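Local coordinates for chromosome partition protein Smc (Pyrococcus furiosus, PDB 3NWC), which is probably required for chromosome condensation and partitioning, and is represented here by its hinge domain, which mediates dimerization and binds DNA, at residues T39-I44 with N61-V66; L43-D48 with V113-Q118; L92-I97 with E121-F126. All blocks are in the same frame, centred on the assembly; numbering follows the deposited sequence. Where two conformers were deposited one is given.

Contact 1. Residues T39-I44 with N61-V66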
loop_
_atom_site.group_PDB
_atom_site.type_symbol
_atom_site.label_atom_id
_atom_site.label_comp_id
_atom_site.label_asym_id
_atom_site.label_seq_id
_atom_site.Cartn_x
_atom_site.Cartn_y
_atom_site.Cartn_z
ATOM N N THR A 39 6.654 -12.460 8.402
ATOM C CA THR A 39 6.050 -11.746 7.286
ATOM C C THR A 39 5.475 -12.719 6.266
ATOM O O THR A 39 5.933 -13.855 6.166
ATOM C CB THR A 39 7.089 -10.866 6.572
ATOM O OG1 THR A 39 8.103 -11.702 6.001
ATOM C CG2 THR A 39 7.746 -9.896 7.556
ATOM N N LEU A 40 4.487 -12.276 5.497
ATOM C CA LEU A 40 3.946 -13.099 4.429
ATOM C C LEU A 40 5.032 -13.496 3.437
ATOM O O LEU A 40 5.005 -14.591 2.902
ATOM C CB LEU A 40 2.798 -12.385 3.706
ATOM C CG LEU A 40 1.465 -12.436 4.436
ATOM C CD1 LEU A 40 0.387 -11.649 3.673
ATOM C CD2 LEU A 40 1.069 -13.902 4.584
ATOM N N ALA A 41 5.979 -12.594 3.195
ATOM C CA ALA A 41 7.104 -12.911 2.317
ATOM C C ALA A 41 7.895 -14.121 2.808
ATOM O O ALA A 41 8.488 -14.843 2.003
ATOM C CB ALA A 41 8.020 -11.700 2.153
ATOM N N GLU A 42 7.909 -14.355 4.117
ATOM C CA GLU A 42 8.668 -15.473 4.661
ATOM C C GLU A 42 7.828 -16.733 4.696
ATOM O O GLU A 42 8.344 -17.826 4.932
ATOM C CB GLU A 42 9.159 -15.161 6.077
ATOM C CG GLU A 42 10.120 -13.988 6.146
ATOM C CD GLU A 42 10.379 -13.512 7.559
ATOM O OE1 GLU A 42 9.469 -13.604 8.413
ATOM O OE2 GLU A 42 11.504 -13.038 7.816
ATOM N N LEU A 43 6.529 -16.580 4.447
ATOM C CA LEU A 43 5.590 -17.660 4.716
ATOM C C LEU A 43 4.949 -18.239 3.457
ATOM O O LEU A 43 4.241 -19.249 3.520
ATOM C CB LEU A 43 4.497 -17.159 5.673
ATOM C CG LEU A 43 4.957 -16.735 7.068
ATOM C CD1 LEU A 43 3.834 -16.040 7.849
ATOM C CD2 LEU A 43 5.483 -17.944 7.828
ATOM N N ILE A 44 5.185 -17.595 2.318
ATOM C CA ILE A 44 4.553 -17.992 1.063
ATOM C C ILE A 44 5.634 -18.402 0.076
ATOM O O ILE A 44 6.649 -17.724 -0.044
ATOM C CB ILE A 44 3.752 -16.813 0.463
ATOM C CG1 ILE A 44 2.588 -16.451 1.385
ATOM C CG2 ILE A 44 3.257 -17.143 -0.942
ATOM C CD1 ILE A 44 1.802 -15.206 0.955
ATOM N N ASN A 61 2.866 -4.614 -1.059
ATOM C CA ASN A 61 3.321 -4.304 0.296
ATOM C C ASN A 61 2.874 -5.326 1.323
ATOM O O ASN A 61 3.423 -5.400 2.420
ATOM C CB ASN A 61 2.836 -2.922 0.734
ATOM C CG ASN A 61 3.619 -1.809 0.099
ATOM O OD1 ASN A 61 4.714 -2.024 -0.419
ATOM N ND2 ASN A 61 3.069 -0.601 0.139
ATOM N N ARG A 62 1.874 -6.118 0.983
ATOM C CA ARG A 62 1.389 -7.114 1.923
ATOM C C ARG A 62 2.493 -8.103 2.253
ATOM O O ARG A 62 2.499 -8.702 3.311
ATOM C CB ARG A 62 0.160 -7.839 1.369
ATOM C CG ARG A 62 -1.044 -6.936 1.195
ATOM C CD ARG A 62 -1.266 -6.109 2.435
ATOM N NE ARG A 62 -2.449 -5.271 2.316
ATOM C CZ ARG A 62 -2.966 -4.569 3.315
ATOM N NH1 ARG A 62 -2.409 -4.610 4.524
ATOM N NH2 ARG A 62 -4.050 -3.837 3.104
ATOM N N ALA A 63 3.442 -8.262 1.335
ATOM C CA ALA A 63 4.576 -9.148 1.577
ATOM C C ALA A 63 5.293 -8.802 2.886
ATOM O O ALA A 63 5.850 -9.676 3.540
ATOM C CB ALA A 63 5.554 -9.094 0.406
ATOM N N ASP A 64 5.259 -7.530 3.278
ATOM C CA ASP A 64 5.945 -7.076 4.492
ATOM C C ASP A 64 5.059 -7.114 5.743
ATOM O O ASP A 64 5.523 -6.824 6.847
ATOM C CB ASP A 64 6.461 -5.639 4.318
ATOM C CG ASP A 64 7.269 -5.451 3.049
ATOM O OD1 ASP A 64 8.116 -6.314 2.731
ATOM O OD2 ASP A 64 7.053 -4.426 2.370
ATOM N N ASN A 65 3.785 -7.453 5.575
ATOM C CA ASN A 65 2.879 -7.559 6.719
ATOM C C ASN A 65 3.266 -8.745 7.600
ATOM O O ASN A 65 3.691 -9.774 7.092
ATOM C CB ASN A 65 1.435 -7.781 6.259
ATOM C CG ASN A 65 0.792 -6.551 5.635
ATOM O OD1 ASN A 65 -0.416 -6.561 5.373
ATOM N ND2 ASN A 65 1.571 -5.516 5.369
ATOM N N VAL A 66 3.107 -8.597 8.916
ATOM C CA VAL A 66 3.534 -9.611 9.875
ATOM C C VAL A 66 2.323 -10.349 10.397
ATOM O O VAL A 66 1.412 -9.733 10.938
ATOM C CB VAL A 66 4.258 -8.983 11.088
ATOM C CG1 VAL A 66 4.638 -10.070 12.099
ATOM C CG2 VAL A 66 5.514 -8.221 10.646
#
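A41 and L40 give their backbone N-H groups to two carbonyls of the 61-66 segment, and these are the two hydrogen bonds that join the segments. A41 N reaches A63 O at 2.9 Å, in the carbonyl plane and on a lone pair. L40 N meets N65 O at 3.1 Å, almost in line with the C=O bond (172° at the oxygen). N65 O is also approached by the CA-H of T39, with T39 CA 3.1 Å away, so one carbonyl receives two neighbouring residues.

Side chains pack around these bonds. The methyl of A41 comes within 4.0 Å of A63 CB, and L40 CD1 lies 3.6 Å from R62 O. T39 sets its CB against A63 O, while its CG2 reaches the CG2 branch of V66 at 4.2 Å. With chi1 at 64°, OG1 of T39 stands between the backbone N and carbonyl carbon, and from there it accepts a weak bond from E42 N. In return E42 OE1 takes the N-H of T39 at 3.0 Å, from above the carboxylate plane.

In one of its two deposited conformers, R62 donates from NH1 to a lone pair of N65 OD1 at 2.9 Å, with the oxygen close to the guanidinium plane; NH2 of the same arginine forms a salt bridge with E158 of the second subunit. R17 of helix 4-19 packs on both A41 and A63, and L40 continues inward to V124 and A127 of helix 121-128.

T39 and E42 thus form a capping box at the start of the short helix 40-43. Just before it, T39 and V66 make an antiparallel non-hydrogen-bonded pair, at the point where strands 36-39 and 66-68 come together in a three-stranded sheet of the SMC hinge domain.

Contact 2. Residues L43-D48 with V113-Q118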
loop_
_atom_site.group_PDB
_atom_site.type_symbol
_atom_site.label_atom_id
_atom_site.label_comp_id
_atom_site.label_asym_id
_atom_site.label_seq_id
_atom_site.Cartn_x
_atom_site.Cartn_y
_atom_site.Cartn_z
ATOM N N LEU A 43 6.529 -16.580 4.447
ATOM C CA LEU A 43 5.590 -17.660 4.716
ATOM C C LEU A 43 4.949 -18.239 3.457
ATOM O O LEU A 43 4.241 -19.249 3.520
ATOM C CB LEU A 43 4.497 -17.159 5.673
ATOM C CG LEU A 43 4.957 -16.735 7.068
ATOM C CD1 LEU A 43 3.834 -16.040 7.849
ATOM C CD2 LEU A 43 5.483 -17.944 7.828
ATOM N N ILE A 44 5.185 -17.595 2.318
ATOM C CA ILE A 44 4.553 -17.992 1.063
ATOM C C ILE A 44 5.634 -18.402 0.076
ATOM O O ILE A 44 6.649 -17.724 -0.044
ATOM C CB ILE A 44 3.752 -16.813 0.463
ATOM C CG1 ILE A 44 2.588 -16.451 1.385
ATOM C CG2 ILE A 44 3.257 -17.143 -0.942
ATOM C CD1 ILE A 44 1.802 -15.206 0.955
ATOM N N LYS A 45 5.417 -19.515 -0.617
ATOM C CA LYS A 45 6.343 -19.990 -1.648
ATOM C C LYS A 45 5.607 -20.082 -2.981
ATOM O O LYS A 45 4.457 -20.535 -3.042
ATOM C CB LYS A 45 6.868 -21.371 -1.242
ATOM C CG LYS A 45 7.731 -22.055 -2.271
ATOM C CD LYS A 45 8.138 -23.436 -1.764
ATOM C CE LYS A 45 9.357 -23.956 -2.499
ATOM N NZ LYS A 45 9.528 -25.426 -2.292
ATOM N N VAL A 46 6.254 -19.635 -4.048
ATOM C CA VAL A 46 5.663 -19.688 -5.376
ATOM C C VAL A 46 5.915 -21.077 -5.979
ATOM O O VAL A 46 7.043 -21.575 -5.951
ATOM C CB VAL A 46 6.228 -18.567 -6.259
ATOM C CG1 VAL A 46 5.655 -18.626 -7.662
ATOM C CG2 VAL A 46 5.901 -17.210 -5.615
ATOM N N LYS A 47 4.865 -21.718 -6.490
ATOM C CA LYS A 47 4.990 -23.102 -6.950
ATOM C C LYS A 47 5.645 -23.198 -8.315
ATOM O O LYS A 47 6.255 -24.217 -8.651
ATOM C CB LYS A 47 3.610 -23.780 -7.015
ATOM C CG LYS A 47 2.943 -24.012 -5.681
ATOM C CD LYS A 47 1.634 -24.773 -5.915
ATOM C CE LYS A 47 0.895 -25.066 -4.630
ATOM N NZ LYS A 47 -0.242 -26.004 -4.858
ATOM N N ASP A 48 5.514 -22.130 -9.096
ATOM C CA ASP A 48 5.903 -22.126 -10.505
ATOM C C ASP A 48 6.465 -20.764 -10.904
ATOM O O ASP A 48 5.786 -19.738 -10.797
ATOM C CB ASP A 48 4.679 -22.446 -11.366
ATOM C CG ASP A 48 4.982 -22.444 -12.859
ATOM O OD1 ASP A 48 6.116 -22.106 -13.253
ATOM O OD2 ASP A 48 4.070 -22.778 -13.645
ATOM N N VAL A 113 -1.278 -21.043 -7.060
ATOM C CA VAL A 113 0.113 -21.161 -7.492
ATOM C C VAL A 113 1.121 -20.888 -6.376
ATOM O O VAL A 113 2.308 -20.692 -6.640
ATOM C CB VAL A 113 0.413 -20.308 -8.746
ATOM C CG1 VAL A 113 -0.508 -20.703 -9.898
ATOM C CG2 VAL A 113 0.307 -18.808 -8.439
ATOM N N ILE A 114 0.653 -20.926 -5.132
ATOM C CA ILE A 114 1.522 -20.756 -3.976
ATOM C C ILE A 114 1.309 -21.871 -2.959
ATOM O O ILE A 114 0.287 -22.571 -2.970
ATOM C CB ILE A 114 1.282 -19.400 -3.269
ATOM C CG1 ILE A 114 -0.175 -19.295 -2.815
ATOM C CG2 ILE A 114 1.692 -18.222 -4.179
ATOM C CD1 ILE A 114 -0.480 -18.075 -1.959
ATOM N N GLU A 115 2.293 -22.029 -2.087
ATOM C CA GLU A 115 2.234 -22.963 -0.980
ATOM C C GLU A 115 2.450 -22.208 0.309
ATOM O O GLU A 115 3.233 -21.253 0.368
ATOM C CB GLU A 115 3.302 -24.058 -1.118
ATOM C CG GLU A 115 3.057 -24.993 -2.267
ATOM C CD GLU A 115 4.056 -26.125 -2.336
ATOM O OE1 GLU A 115 5.047 -26.095 -1.579
ATOM O OE2 GLU A 115 3.843 -27.050 -3.150
ATOM N N TYR A 116 1.736 -22.622 1.345
ATOM C CA TYR A 116 1.796 -21.937 2.624
ATOM C C TYR A 116 1.238 -22.879 3.667
ATOM O O TYR A 116 0.534 -23.830 3.328
ATOM C CB TYR A 116 0.977 -20.637 2.580
ATOM C CG TYR A 116 -0.451 -20.860 2.162
ATOM C CD1 TYR A 116 -0.808 -20.857 0.824
ATOM C CD2 TYR A 116 -1.444 -21.094 3.108
ATOM C CE1 TYR A 116 -2.113 -21.085 0.435
ATOM C CE2 TYR A 116 -2.742 -21.325 2.727
ATOM C CZ TYR A 116 -3.077 -21.315 1.392
ATOM O OH TYR A 116 -4.388 -21.536 1.014
ATOM N N ASP A 117 1.579 -22.630 4.924
ATOM C CA ASP A 117 1.093 -23.451 6.022
ATOM C C ASP A 117 -0.396 -23.172 6.228
ATOM O O ASP A 117 -0.804 -22.018 6.282
ATOM C CB ASP A 117 1.879 -23.107 7.284
ATOM C CG ASP A 117 1.513 -23.984 8.464
ATOM O OD1 ASP A 117 0.473 -24.669 8.404
ATOM O OD2 ASP A 117 2.271 -23.982 9.456
ATOM N N GLN A 118 -1.205 -24.227 6.317
ATOM C CA GLN A 118 -2.642 -24.077 6.512
ATOM C C GLN A 118 -2.966 -23.191 7.720
ATOM O O GLN A 118 -3.973 -22.476 7.741
ATOM C CB GLN A 118 -3.292 -25.456 6.671
ATOM C CG GLN A 118 -4.792 -25.416 6.820
ATOM C CD GLN A 118 -5.497 -25.093 5.516
ATOM O OE1 GLN A 118 -4.892 -24.566 4.573
ATOM N NE2 GLN A 118 -6.784 -25.415 5.452
HETATM O O HOH W 1 3.598 -20.746 5.621
#
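I44 and I114 meet obliquely, CG2 to CG2 at 3.8 Å. The chi1 of I44 puts CG1 anti to the carbonyl carbon and leaves CG2 anti to the backbone N, the branch that meets I114. V46 and I114 form the non-hydrogen-bonded pair and share a face, where I55 of helix 52-59 packs against both, while V124 and L128 of helix 121-128 also touch I114.

The other face carries K45 and E115, the hydrogen-bonded pair. Their side chains run side by side and point the same way, with K45 CD 4.1 Å from E115 OE1. K47, two residues further along, crosses E115 at about a right angle. The aliphatic part of its extended chain lies against the glutamate, K47 CG being 3.6 Å from E115 CG, and CE makes a tight approach to the same carbon and to I114 O. Both ammonium groups stop short of a salt bridge with the carboxylate.

Backbone bonds set the register of the two segments. K45 N donates to E115 O, and E115 N returns a bond to K45 O at 2.8 Å, both in the carbonyl planes. K47 N extends the series to V113 O at 2.8 Å, nearly straight at 170° but tilted from the carbonyl plane. Where the strands part, a water donates to L43 O and accepts from D117 N, bridging the backbones, and Y116 CB packs at 3.7 Å from L43 O.

This two-stranded antiparallel ribbon therefore has an apolar face turned to the helices and a charged face on the surface. Main-chain bonds provide its directional polar links, and the acidic E115 between two lysines would probably add a diffuse electrostatic attraction.

Contact 3. Residues L92-I97 with E121-F126; sequences LPLNKI and ENAVKF
The ring of F126 receives I97 over one face: CD1 stands 3.8 Å from the ring centroid and 9° off its normal, a CH-pi contact. I97 CG1, anti to the backbone N (chi1 -159°) and so carried to the F126 side, is 3.5 Å from F126 CG, and the two side chains cross at about a right angle. L92 approaches obliquely, its CD2 3.8 Å from F126 CE2, while A123 O, from the ring's own helix, lies at the edge in the ring plane.

The amide of N122 is the other flat group. Its ND2 donates to L94 O at 3.3 Å, a long but straight bond (166°) with the acceptor close to the amide plane. Beside it, I97 CG2 packs against N122 CB at 3.7 Å. A123 brings its methyl between two leucines, 4.0 Å from L94 CD2 and 4.2 Å from L92 CD1. P93 O accepts from both K96 N and I97 N, a tight turn that brings I97 back toward the helix.

Helix 121-128 thus lies against the end of strand 89-93 and the turn after it. V67 of the adjacent strand 66-68 touches both L94 and A123, and L40 of helix 40-43 packs on L92. A162, G161 and S160 of the second subunit pack on L92, I97 and F126 respectively, placing this corner of the hinge domain at the dimer interface.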
loop_
_atom_site.group_PDB
_atom_site.type_symbol
_atom_site.label_atom_id
_atom_site.label_comp_id
_atom_site.label_asym_id
_atom_site.label_seq_id
_atom_site.Cartn_x
_atom_site.Cartn_y
_atom_site.Cartn_z
ATOM N N LEU A 92 -1.212 -8.783 10.866
ATOM C CA LEU A 92 -2.385 -9.550 10.440
ATOM C C LEU A 92 -2.764 -10.579 11.513
ATOM O O LEU A 92 -2.144 -11.639 11.604
ATOM C CB LEU A 92 -2.099 -10.259 9.115
ATOM C CG LEU A 92 -1.506 -9.384 7.998
ATOM C CD1 LEU A 92 -1.360 -10.194 6.720
ATOM C CD2 LEU A 92 -2.387 -8.174 7.747
ATOM N N PRO A 93 -3.770 -10.258 12.345
ATOM C CA PRO A 93 -4.155 -11.133 13.457
ATOM C C PRO A 93 -5.062 -12.234 12.940
ATOM O O PRO A 93 -6.103 -11.954 12.336
ATOM C CB PRO A 93 -4.938 -10.204 14.387
ATOM C CG PRO A 93 -4.856 -8.818 13.763
ATOM C CD PRO A 93 -4.598 -9.044 12.312
ATOM N N LEU A 94 -4.651 -13.478 13.145
ATOM C CA LEU A 94 -5.330 -14.598 12.498
ATOM C C LEU A 94 -6.801 -14.701 12.860
ATOM O O LEU A 94 -7.609 -15.137 12.044
ATOM C CB LEU A 94 -4.613 -15.919 12.767
ATOM C CG LEU A 94 -3.311 -16.085 11.983
ATOM C CD1 LEU A 94 -2.573 -17.343 12.407
ATOM C CD2 LEU A 94 -3.582 -16.078 10.479
ATOM N N ASN A 95 -7.146 -14.270 14.069
ATOM C CA ASN A 95 -8.537 -14.336 14.528
ATOM C C ASN A 95 -9.398 -13.191 14.002
ATOM O O ASN A 95 -10.623 -13.216 14.129
ATOM C CB ASN A 95 -8.602 -14.381 16.063
ATOM C CG ASN A 95 -7.992 -13.144 16.712
ATOM O OD1 ASN A 95 -7.123 -12.501 16.139
ATOM N ND2 ASN A 95 -8.449 -12.811 17.916
ATOM N N LYS A 96 -8.766 -12.179 13.418
ATOM C CA LYS A 96 -9.508 -11.005 12.982
ATOM C C LYS A 96 -9.488 -10.867 11.477
ATOM O O LYS A 96 -10.451 -10.409 10.866
ATOM C CB LYS A 96 -8.910 -9.738 13.609
ATOM C CG LYS A 96 -9.013 -9.661 15.117
ATOM C CD LYS A 96 -10.430 -9.320 15.548
ATOM C CE LYS A 96 -10.506 -9.089 17.049
ATOM N NZ LYS A 96 -11.922 -9.016 17.507
ATOM N N ILE A 97 -8.365 -11.242 10.876
ATOM C CA ILE A 97 -8.122 -10.914 9.484
ATOM C C ILE A 97 -9.095 -11.626 8.549
ATOM O O ILE A 97 -9.321 -12.826 8.660
ATOM C CB ILE A 97 -6.648 -11.197 9.103
ATOM C CG1 ILE A 97 -6.245 -10.410 7.845
ATOM C CG2 ILE A 97 -6.407 -12.704 8.986
ATOM C CD1 ILE A 97 -6.137 -8.891 8.066
ATOM N N GLU A 121 -3.666 -19.610 6.854
ATOM C CA GLU A 121 -4.506 -19.466 5.673
ATOM C C GLU A 121 -5.329 -18.175 5.654
ATOM O O GLU A 121 -5.535 -17.590 4.591
ATOM C CB GLU A 121 -5.418 -20.684 5.496
ATOM C CG GLU A 121 -6.409 -20.892 6.620
ATOM C CD GLU A 121 -7.230 -22.154 6.435
ATOM O OE1 GLU A 121 -7.471 -22.542 5.271
ATOM O OE2 GLU A 121 -7.630 -22.758 7.452
ATOM N N ASN A 122 -5.792 -17.716 6.809
ATOM C CA ASN A 122 -6.635 -16.528 6.812
ATOM C C ASN A 122 -5.857 -15.307 6.357
ATOM O O ASN A 122 -6.397 -14.439 5.694
ATOM C CB ASN A 122 -7.240 -16.269 8.179
ATOM C CG ASN A 122 -8.235 -17.332 8.577
ATOM O OD1 ASN A 122 -8.737 -18.070 7.727
ATOM N ND2 ASN A 122 -8.520 -17.423 9.869
ATOM N N ALA A 123 -4.584 -15.262 6.730
ATOM C CA ALA A 123 -3.702 -14.161 6.353
ATOM C C ALA A 123 -3.352 -14.222 4.880
ATOM O O ALA A 123 -3.326 -13.198 4.207
ATOM C CB ALA A 123 -2.446 -14.177 7.192
ATOM N N VAL A 124 -3.093 -15.427 4.374
ATOM C CA VAL A 124 -2.774 -15.584 2.960
ATOM C C VAL A 124 -3.966 -15.262 2.066
ATOM O O VAL A 124 -3.831 -14.595 1.037
ATOM C CB VAL A 124 -2.266 -17.012 2.665
ATOM C CG1 VAL A 124 -2.137 -17.227 1.164
ATOM C CG2 VAL A 124 -0.943 -17.221 3.357
ATOM N N LYS A 125 -5.149 -15.722 2.466
ATOM C CA LYS A 125 -6.343 -15.469 1.670
ATOM C C LYS A 125 -6.797 -14.016 1.784
ATOM O O LYS A 125 -7.411 -13.479 0.865
ATOM C CB LYS A 125 -7.464 -16.436 2.049
ATOM C CG LYS A 125 -7.197 -17.855 1.584
ATOM C CD LYS A 125 -8.193 -18.835 2.190
ATOM C CE LYS A 125 -7.888 -20.259 1.753
ATOM N NZ LYS A 125 -7.960 -20.398 0.268
ATOM N N PHE A 126 -6.494 -13.380 2.907
ATOM C CA PHE A 126 -6.718 -11.939 2.998
ATOM C C PHE A 126 -5.897 -11.212 1.920
ATOM O O PHE A 126 -6.394 -10.312 1.252
ATOM C CB PHE A 126 -6.356 -11.400 4.382
ATOM C CG PHE A 126 -5.898 -9.969 4.355
ATOM C CD1 PHE A 126 -6.817 -8.937 4.225
ATOM C CD2 PHE A 126 -4.557 -9.667 4.416
ATOM C CE1 PHE A 126 -6.391 -7.629 4.173
ATOM C CE2 PHE A 126 -4.130 -8.367 4.367
ATOM C CZ PHE A 126 -5.050 -7.349 4.250
#

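Overall arrangement
Contact 3 is buried and contact 1 partly so, whereas contact 2 lies at the surface. Contacts 1 and 2 share L43 and I44, where helix 40-43 leads into strand 45-46. Contacts 1 and 3 join through strands 66-68 and 89-93, with a probable V66 O to L92 N hydrogen bond, and R62 packs on F126. Helix 121-128 links contacts 2 and 3: Y116 packs on its E121, V124 and K125. Main-chain bonds carry contacts 1 and 2, the latter with lysines and a glutamate outside; contact 3 relies on aliphatic and aromatic packing plus one amide bond. Contacts 1 and 3 also touch the second subunit.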